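Protein FmtA (Staphylococcus aureus, PDB 5ZH8) hydrolyses the ester bonds that hold D-alanine on wall and lipoteichoic acids, and influences methicillin resistance, autolysis and cell wall structure in this bacterium. Local coordinates at residues D47-R55 and S230-D241; N188-I196 and G214-E224. All coordinates share one frame; numbering follows the deposited sequence.

Interaction 1: D47-R55 and S230-D241; sequences DNEKYLVDR and SYAENYYTKIGD
Arg55 reaches Tyr236 and Asp241 by an outstretched chain: CG is anti to the backbone N (chi1 -175°), and the chain stays extended as far as NE. The guanidinium then lies flat on one face of the Tyr236 ring, with Arg55 CZ 3.5 Å from the ring centroid, a cation-pi stack. The edge of the guanidinium meets the carboxylate of Asp241. Arg55 NH2 donates to Asp241 OD1 at 2.8 Å and Arg55 NH1 to Asp241 OD2 at 3.1 Å, so the salt bridge is end-on and bidentate. Arg55 NH1 also donates to Tyr51 OH, which would help fix the rotation of the guanidinium. Tyr236 OH bonds to Glu253.

The contact joins the N-terminal helix 47-55 to helix 231-240 of the beta-lactamase-family fold, with axes at 46°. Tyr51 lays a ring face over Glu233, whose CB makes a CH-pi contact 3.8 Å from the Tyr51 ring centroid. Leu52 packs on Ala232 and, through CD2, on Tyr236 CE2. At the start of helix 231-240, Ala232 N donates to Asn48 OD1 at 3.0 Å and nearly straight (172°). Next to it Ser230, the N-cap, accepts from Glu233 N through OG.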
# COMPACT_ATOMS: atom_id res chain seq x y z
N ASP A 47 -10.59 23.47 20.52
CA ASP A 47 -10.51 23.08 21.93
C ASP A 47 -9.38 22.10 22.20
O ASP A 47 -8.77 22.14 23.27
CB ASP A 47 -11.84 22.53 22.41
CG ASP A 47 -12.93 23.59 22.46
OD1 ASP A 47 -12.78 24.63 21.78
OD2 ASP A 47 -13.93 23.42 23.18
N ASN A 48 -9.10 21.22 21.24
CA ASN A 48 -8.02 20.24 21.37
C ASN A 48 -6.66 20.90 21.55
O ASN A 48 -5.91 20.54 22.47
CB ASN A 48 -7.97 19.31 20.16
CG ASN A 48 -8.99 18.20 20.24
OD1 ASN A 48 -9.16 17.55 21.28
ND2 ASN A 48 -9.68 17.96 19.13
N GLU A 49 -6.33 21.85 20.68
CA GLU A 49 -5.04 22.52 20.75
C GLU A 49 -4.97 23.43 21.97
O GLU A 49 -3.93 23.51 22.63
CB GLU A 49 -4.76 23.32 19.48
CG GLU A 49 -4.61 22.49 18.21
CD GLU A 49 -4.89 23.28 16.95
OE1 GLU A 49 -5.53 24.36 17.03
OE2 GLU A 49 -4.44 22.83 15.87
N LYS A 50 -6.07 24.07 22.31
CA LYS A 50 -6.08 24.89 23.48
C LYS A 50 -5.59 24.06 24.61
O LYS A 50 -4.63 24.42 25.25
CB LYS A 50 -7.50 25.31 23.80
CG LYS A 50 -7.77 26.80 23.75
CD LYS A 50 -8.94 27.08 22.83
CE LYS A 50 -9.92 28.05 23.45
NZ LYS A 50 -10.85 28.58 22.42
N TYR A 51 -6.24 22.93 24.85
CA TYR A 51 -5.89 22.06 25.97
C TYR A 51 -4.42 21.62 25.93
O TYR A 51 -3.72 21.69 26.94
CB TYR A 51 -6.78 20.83 26.02
CG TYR A 51 -6.27 19.80 27.00
CD1 TYR A 51 -6.41 19.99 28.37
CD2 TYR A 51 -5.58 18.66 26.57
CE1 TYR A 51 -5.93 19.07 29.28
CE2 TYR A 51 -5.09 17.74 27.48
CZ TYR A 51 -5.26 17.96 28.83
OH TYR A 51 -4.77 17.07 29.75
N LEU A 52 -3.98 21.15 24.77
CA LEU A 52 -2.64 20.60 24.61
C LEU A 52 -1.53 21.64 24.78
O LEU A 52 -0.50 21.35 25.39
CB LEU A 52 -2.49 19.93 23.25
CG LEU A 52 -3.37 18.70 23.06
CD1 LEU A 52 -3.50 18.38 21.58
CD2 LEU A 52 -2.82 17.52 23.83
N VAL A 53 -1.74 22.83 24.23
CA VAL A 53 -0.76 23.91 24.36
C VAL A 53 -0.54 24.23 25.83
O VAL A 53 0.60 24.34 26.28
CB VAL A 53 -1.18 25.19 23.58
CG1 VAL A 53 -0.30 26.38 23.95
CG2 VAL A 53 -1.14 24.95 22.08
N ASP A 54 -1.63 24.36 26.59
CA ASP A 54 -1.55 24.71 28.00
C ASP A 54 -0.94 23.58 28.82
O ASP A 54 -0.17 23.82 29.75
CB ASP A 54 -2.93 25.06 28.56
CG ASP A 54 -2.88 25.46 30.01
OD1 ASP A 54 -2.43 26.59 30.30
OD2 ASP A 54 -3.27 24.63 30.86
N ARG A 55 -1.29 22.36 28.45
CA ARG A 55 -0.74 21.16 29.07
C ARG A 55 0.78 21.08 28.91
O ARG A 55 1.48 20.68 29.84
CB ARG A 55 -1.40 19.92 28.45
CG ARG A 55 -1.00 18.61 29.10
CD ARG A 55 -1.23 17.45 28.14
NE ARG A 55 -0.52 16.25 28.57
CZ ARG A 55 -0.91 15.44 29.55
NH1 ARG A 55 -2.03 15.67 30.23
NH2 ARG A 55 -0.16 14.38 29.83
N SER A 230 -12.51 18.68 25.30
CA SER A 230 -11.83 18.23 24.10
C SER A 230 -11.49 16.74 24.18
O SER A 230 -11.34 16.18 25.26
CB SER A 230 -10.55 19.05 23.88
OG SER A 230 -9.52 18.65 24.78
N TYR A 231 -11.39 16.12 23.01
CA TYR A 231 -10.99 14.72 22.91
C TYR A 231 -9.63 14.52 23.57
O TYR A 231 -9.45 13.57 24.34
CB TYR A 231 -10.91 14.29 21.43
CG TYR A 231 -10.51 12.84 21.24
CD1 TYR A 231 -9.17 12.48 21.16
CD2 TYR A 231 -11.47 11.84 21.13
CE1 TYR A 231 -8.79 11.16 20.97
CE2 TYR A 231 -11.11 10.52 20.95
CZ TYR A 231 -9.76 10.18 20.87
OH TYR A 231 -9.38 8.86 20.70
N ALA A 232 -8.69 15.42 23.29
CA ALA A 232 -7.34 15.36 23.85
C ALA A 232 -7.35 15.35 25.37
O ALA A 232 -6.59 14.62 26.00
CB ALA A 232 -6.51 16.55 23.35
N GLU A 233 -8.22 16.16 25.95
CA GLU A 233 -8.35 16.22 27.40
C GLU A 233 -8.97 14.93 27.93
O GLU A 233 -8.49 14.38 28.92
CB GLU A 233 -9.21 17.42 27.80
CG GLU A 233 -9.26 17.67 29.29
CD GLU A 233 -9.84 19.02 29.65
OE1 GLU A 233 -10.20 19.80 28.73
OE2 GLU A 233 -9.96 19.29 30.86
N ASN A 234 -10.03 14.46 27.28
CA ASN A 234 -10.66 13.22 27.69
C ASN A 234 -9.66 12.07 27.62
O ASN A 234 -9.60 11.25 28.54
CB ASN A 234 -11.90 12.91 26.84
CG ASN A 234 -13.13 13.72 27.26
OD1 ASN A 234 -13.76 14.39 26.45
ND2 ASN A 234 -13.49 13.63 28.54
N TYR A 235 -8.86 12.01 26.56
CA TYR A 235 -7.84 10.97 26.43
C TYR A 235 -6.80 11.04 27.55
O TYR A 235 -6.48 10.02 28.16
CB TYR A 235 -7.10 11.03 25.09
CG TYR A 235 -5.79 10.27 25.17
CD1 TYR A 235 -5.74 8.88 25.03
CD2 TYR A 235 -4.59 10.94 25.43
CE1 TYR A 235 -4.55 8.20 25.14
CE2 TYR A 235 -3.40 10.25 25.54
CZ TYR A 235 -3.38 8.89 25.40
OH TYR A 235 -2.19 8.22 25.51
N TYR A 236 -6.25 12.22 27.81
CA TYR A 236 -5.20 12.34 28.82
C TYR A 236 -5.73 12.10 30.24
O TYR A 236 -5.14 11.33 31.01
CB TYR A 236 -4.46 13.68 28.74
CG TYR A 236 -3.31 13.67 27.77
CD1 TYR A 236 -2.16 12.91 28.01
CD2 TYR A 236 -3.38 14.38 26.58
CE1 TYR A 236 -1.11 12.90 27.11
CE2 TYR A 236 -2.33 14.36 25.67
CZ TYR A 236 -1.20 13.62 25.94
OH TYR A 236 -0.15 13.60 25.05
N THR A 237 -6.83 12.76 30.58
CA THR A 237 -7.40 12.64 31.92
C THR A 237 -7.91 11.22 32.23
O THR A 237 -7.75 10.73 33.35
CB THR A 237 -8.54 13.65 32.13
OG1 THR A 237 -9.48 13.54 31.06
CG2 THR A 237 -8.02 15.06 32.16
N LYS A 238 -8.50 10.57 31.23
CA LYS A 238 -9.14 9.27 31.43
C LYS A 238 -8.30 8.05 31.03
O LYS A 238 -8.62 6.93 31.43
CB LYS A 238 -10.48 9.21 30.71
CG LYS A 238 -11.50 10.26 31.14
CD LYS A 238 -12.78 10.08 30.34
CE LYS A 238 -13.90 11.00 30.80
NZ LYS A 238 -14.44 10.60 32.12
N ILE A 239 -7.25 8.24 30.24
CA ILE A 239 -6.41 7.10 29.79
C ILE A 239 -4.91 7.42 29.87
O ILE A 239 -4.18 6.76 30.60
CB ILE A 239 -6.75 6.67 28.35
CG1 ILE A 239 -8.21 6.23 28.24
CG2 ILE A 239 -5.83 5.54 27.89
CD1 ILE A 239 -8.74 6.19 26.82
N GLY A 240 -4.48 8.43 29.12
CA GLY A 240 -3.06 8.77 28.98
C GLY A 240 -2.31 8.86 30.29
O GLY A 240 -1.29 8.18 30.47
N ASP A 241 -2.82 9.68 31.20
CA ASP A 241 -2.17 9.92 32.49
C ASP A 241 -2.38 8.80 33.51
O ASP A 241 -1.41 8.35 34.12
CB ASP A 241 -2.59 11.28 33.07
CG ASP A 241 -2.07 12.46 32.26
OD1 ASP A 241 -1.24 12.23 31.34
OD2 ASP A 241 -2.48 13.60 32.54

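Interaction 2: N188-I196 and G214-E224; sequences NLDQAVKAI and GNYLVLAKVIE
Lys221 NZ is shared by two carboxylates, Asp190 across the contact and Glu224 one turn on in its own helix. Lys221 NZ donates to Asp190 OD1 at 2.7 Å, on the syn side but 29° out of the carboxylate plane. Lys221 NZ also donates to Glu224 OE1 at 2.7 Å, met nearly along the C-O axis. The lysine chain is bent at chi2 (67°) and chi3, which carries NZ to this position. Asp190 OD1 and Glu224 OE1 are 4.2 Å apart, and the ammonium between them probably offsets their repulsion. A water donates to Asp190 OD2 and makes a weak, long bond to Lys221 NZ. Glu224 OE2 accepts from Tyr231 N, so both oxygens of this buried acid have partners. Asn188, the N-cap of helix 189-199, accepts from Gln191 N through OD1 at 2.8 Å.

Aliphatic side chains fill most of the rest. Leu189 is a knob in a hole formed by Leu217, Ala220, Lys221 and Glu224; its CD2 is 3.9 Å from Ala220 CB. Leu189 CD1 and Val193 CG2 both lie against Leu217 O. Val193 CG1 meets Val218 CG2 at 4.0 Å, and Ile196 CD1 rests against Gly214. The two short segments cross at -124° in the helical part of the beta-lactamase-like fold. Helix 213-227 is also packed by helix 129-142, through Leu219 and Ile223, and by helices 152-155 and 167-171, both of which touch Val218.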
# COMPACT_ATOMS: atom_id res chain seq x y z
N ASN A 188 -10.46 21.27 11.94
CA ASN A 188 -10.78 20.66 13.23
C ASN A 188 -11.77 19.51 13.11
O ASN A 188 -12.37 19.29 12.05
CB ASN A 188 -11.32 21.73 14.18
CG ASN A 188 -12.51 22.46 13.60
OD1 ASN A 188 -13.50 21.86 13.21
ND2 ASN A 188 -12.41 23.78 13.55
N LEU A 189 -11.95 18.79 14.22
CA LEU A 189 -12.89 17.68 14.29
C LEU A 189 -14.30 18.11 13.89
O LEU A 189 -14.98 17.38 13.18
CB LEU A 189 -12.90 17.08 15.70
CG LEU A 189 -13.78 15.85 15.95
CD1 LEU A 189 -13.39 14.70 15.05
CD2 LEU A 189 -13.71 15.44 17.41
N ASP A 190 -14.72 19.28 14.36
CA ASP A 190 -16.07 19.80 14.10
C ASP A 190 -16.39 19.88 12.61
O ASP A 190 -17.44 19.40 12.17
CB ASP A 190 -16.28 21.18 14.76
CG ASP A 190 -16.80 21.08 16.19
OD1 ASP A 190 -16.01 20.71 17.09
OD2 ASP A 190 -17.99 21.37 16.41
N GLN A 191 -15.49 20.49 11.84
CA GLN A 191 -15.69 20.64 10.40
C GLN A 191 -15.74 19.29 9.70
O GLN A 191 -16.55 19.08 8.80
CB GLN A 191 -14.60 21.51 9.79
CG GLN A 191 -14.69 22.98 10.20
CD GLN A 191 -13.60 23.84 9.58
OE1 GLN A 191 -12.99 23.47 8.58
NE2 GLN A 191 -13.37 25.00 10.18
N ALA A 192 -14.89 18.36 10.13
CA ALA A 192 -14.88 17.01 9.58
C ALA A 192 -16.22 16.30 9.78
O ALA A 192 -16.77 15.74 8.83
CB ALA A 192 -13.76 16.19 10.20
N VAL A 193 -16.75 16.35 11.01
CA VAL A 193 -18.02 15.69 11.33
C VAL A 193 -19.22 16.45 10.75
O VAL A 193 -20.25 15.84 10.44
CB VAL A 193 -18.19 15.45 12.85
CG1 VAL A 193 -19.56 14.83 13.16
CG2 VAL A 193 -17.07 14.57 13.37
N LYS A 194 -19.10 17.77 10.61
CA LYS A 194 -20.12 18.55 9.93
C LYS A 194 -20.09 18.30 8.42
O LYS A 194 -21.10 18.44 7.75
CB LYS A 194 -20.01 20.04 10.27
CG LYS A 194 -21.10 20.48 11.25
CD LYS A 194 -20.72 21.65 12.14
CE LYS A 194 -21.85 21.97 13.13
NZ LYS A 194 -21.81 23.35 13.71
N ALA A 195 -18.94 17.92 7.89
CA ALA A 195 -18.84 17.49 6.50
C ALA A 195 -19.52 16.13 6.29
O ALA A 195 -20.27 15.95 5.34
CB ALA A 195 -17.38 17.43 6.05
N ILE A 196 -19.24 15.19 7.20
CA ILE A 196 -19.83 13.84 7.17
C ILE A 196 -21.35 13.87 7.29
O ILE A 196 -22.05 13.04 6.71
CB ILE A 196 -19.31 12.99 8.36
CG1 ILE A 196 -17.84 12.61 8.18
CG2 ILE A 196 -20.14 11.72 8.55
CD1 ILE A 196 -17.17 12.16 9.46
N GLY A 214 -14.64 7.83 9.32
CA GLY A 214 -15.71 8.76 9.67
C GLY A 214 -16.55 8.35 10.86
O GLY A 214 -16.92 9.20 11.66
N ASN A 215 -16.85 7.06 10.98
CA ASN A 215 -17.63 6.57 12.10
C ASN A 215 -16.99 7.01 13.41
O ASN A 215 -17.65 7.58 14.27
CB ASN A 215 -17.73 5.04 12.09
CG ASN A 215 -18.68 4.51 11.03
OD1 ASN A 215 -19.79 5.02 10.83
ND2 ASN A 215 -18.24 3.45 10.36
N TYR A 216 -15.69 6.75 13.56
CA TYR A 216 -15.00 7.08 14.81
C TYR A 216 -14.68 8.57 14.96
O TYR A 216 -14.41 9.02 16.07
CB TYR A 216 -13.77 6.19 15.00
CG TYR A 216 -14.14 4.85 15.59
CD1 TYR A 216 -14.96 3.96 14.90
CD2 TYR A 216 -13.71 4.48 16.86
CE1 TYR A 216 -15.31 2.74 15.43
CE2 TYR A 216 -14.07 3.26 17.41
CZ TYR A 216 -14.87 2.40 16.70
OH TYR A 216 -15.24 1.18 17.24
N LEU A 217 -14.73 9.32 13.87
CA LEU A 217 -14.69 10.79 13.96
C LEU A 217 -15.98 11.34 14.58
O LEU A 217 -15.93 12.25 15.40
CB LEU A 217 -14.43 11.43 12.59
CG LEU A 217 -13.09 11.12 11.94
CD1 LEU A 217 -13.03 11.72 10.55
CD2 LEU A 217 -11.93 11.62 12.79
N VAL A 218 -17.12 10.78 14.18
CA VAL A 218 -18.42 11.13 14.78
C VAL A 218 -18.48 10.74 16.25
O VAL A 218 -19.02 11.48 17.08
CB VAL A 218 -19.59 10.40 14.06
CG1 VAL A 218 -20.89 10.54 14.84
CG2 VAL A 218 -19.73 10.89 12.63
N LEU A 219 -17.94 9.56 16.58
CA LEU A 219 -17.87 9.10 17.96
C LEU A 219 -16.97 9.97 18.82
O LEU A 219 -17.27 10.23 19.98
CB LEU A 219 -17.40 7.65 18.05
CG LEU A 219 -18.40 6.56 17.65
CD1 LEU A 219 -17.73 5.19 17.67
CD2 LEU A 219 -19.64 6.59 18.52
N ALA A 220 -15.86 10.43 18.24
CA ALA A 220 -14.97 11.35 18.94
C ALA A 220 -15.69 12.67 19.27
O ALA A 220 -15.51 13.22 20.35
CB ALA A 220 -13.73 11.62 18.10
N LYS A 221 -16.52 13.15 18.34
CA LYS A 221 -17.29 14.37 18.57
C LYS A 221 -18.38 14.16 19.62
O LYS A 221 -18.67 15.05 20.43
CB LYS A 221 -17.89 14.89 17.26
CG LYS A 221 -18.54 16.26 17.36
CD LYS A 221 -17.49 17.35 17.62
CE LYS A 221 -17.98 18.37 18.63
NZ LYS A 221 -16.86 19.17 19.20
N VAL A 222 -19.00 12.97 19.60
CA VAL A 222 -19.97 12.57 20.62
C VAL A 222 -19.32 12.67 22.00
O VAL A 222 -19.90 13.22 22.94
CB VAL A 222 -20.51 11.13 20.37
CG1 VAL A 222 -21.25 10.59 21.59
CG2 VAL A 222 -21.41 11.10 19.14
N ILE A 223 -18.10 12.13 22.11
CA ILE A 223 -17.33 12.20 23.35
C ILE A 223 -17.16 13.65 23.78
O ILE A 223 -17.40 13.99 24.93
CB ILE A 223 -15.95 11.51 23.22
CG1 ILE A 223 -16.13 9.99 23.07
CG2 ILE A 223 -15.06 11.81 24.42
CD1 ILE A 223 -14.90 9.28 22.54
N GLU A 224 -16.74 14.50 22.85
CA GLU A 224 -16.53 15.91 23.16
C GLU A 224 -17.81 16.60 23.61
O GLU A 224 -17.79 17.36 24.58
CB GLU A 224 -15.93 16.65 21.96
CG GLU A 224 -14.47 16.34 21.71
CD GLU A 224 -13.85 17.23 20.66
OE1 GLU A 224 -14.61 17.82 19.85
OE2 GLU A 224 -12.61 17.34 20.64
O HOH W 1 -18.36 22.28 19.29

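How the interactions relate
Both interactions join pairs of helices, and their second helices, 213-227 and 231-240, follow each other in the chain. Glu224 connects the two: OE1 pairs with Lys221 in interaction 2, while OE2 accepts from Tyr231 N at the start of helix 231-240. Asn48 packs against the same acid. Interaction 2 is buried, with mostly aliphatic packing and one charged network at one end, largely buried. Interaction 1 is only partly buried. It relies more on aromatic rings, and its ion pair involves an exposed aspartate. Interaction 1 joins parts of the chain far apart in sequence, whereas interaction 2 joins nearby helices.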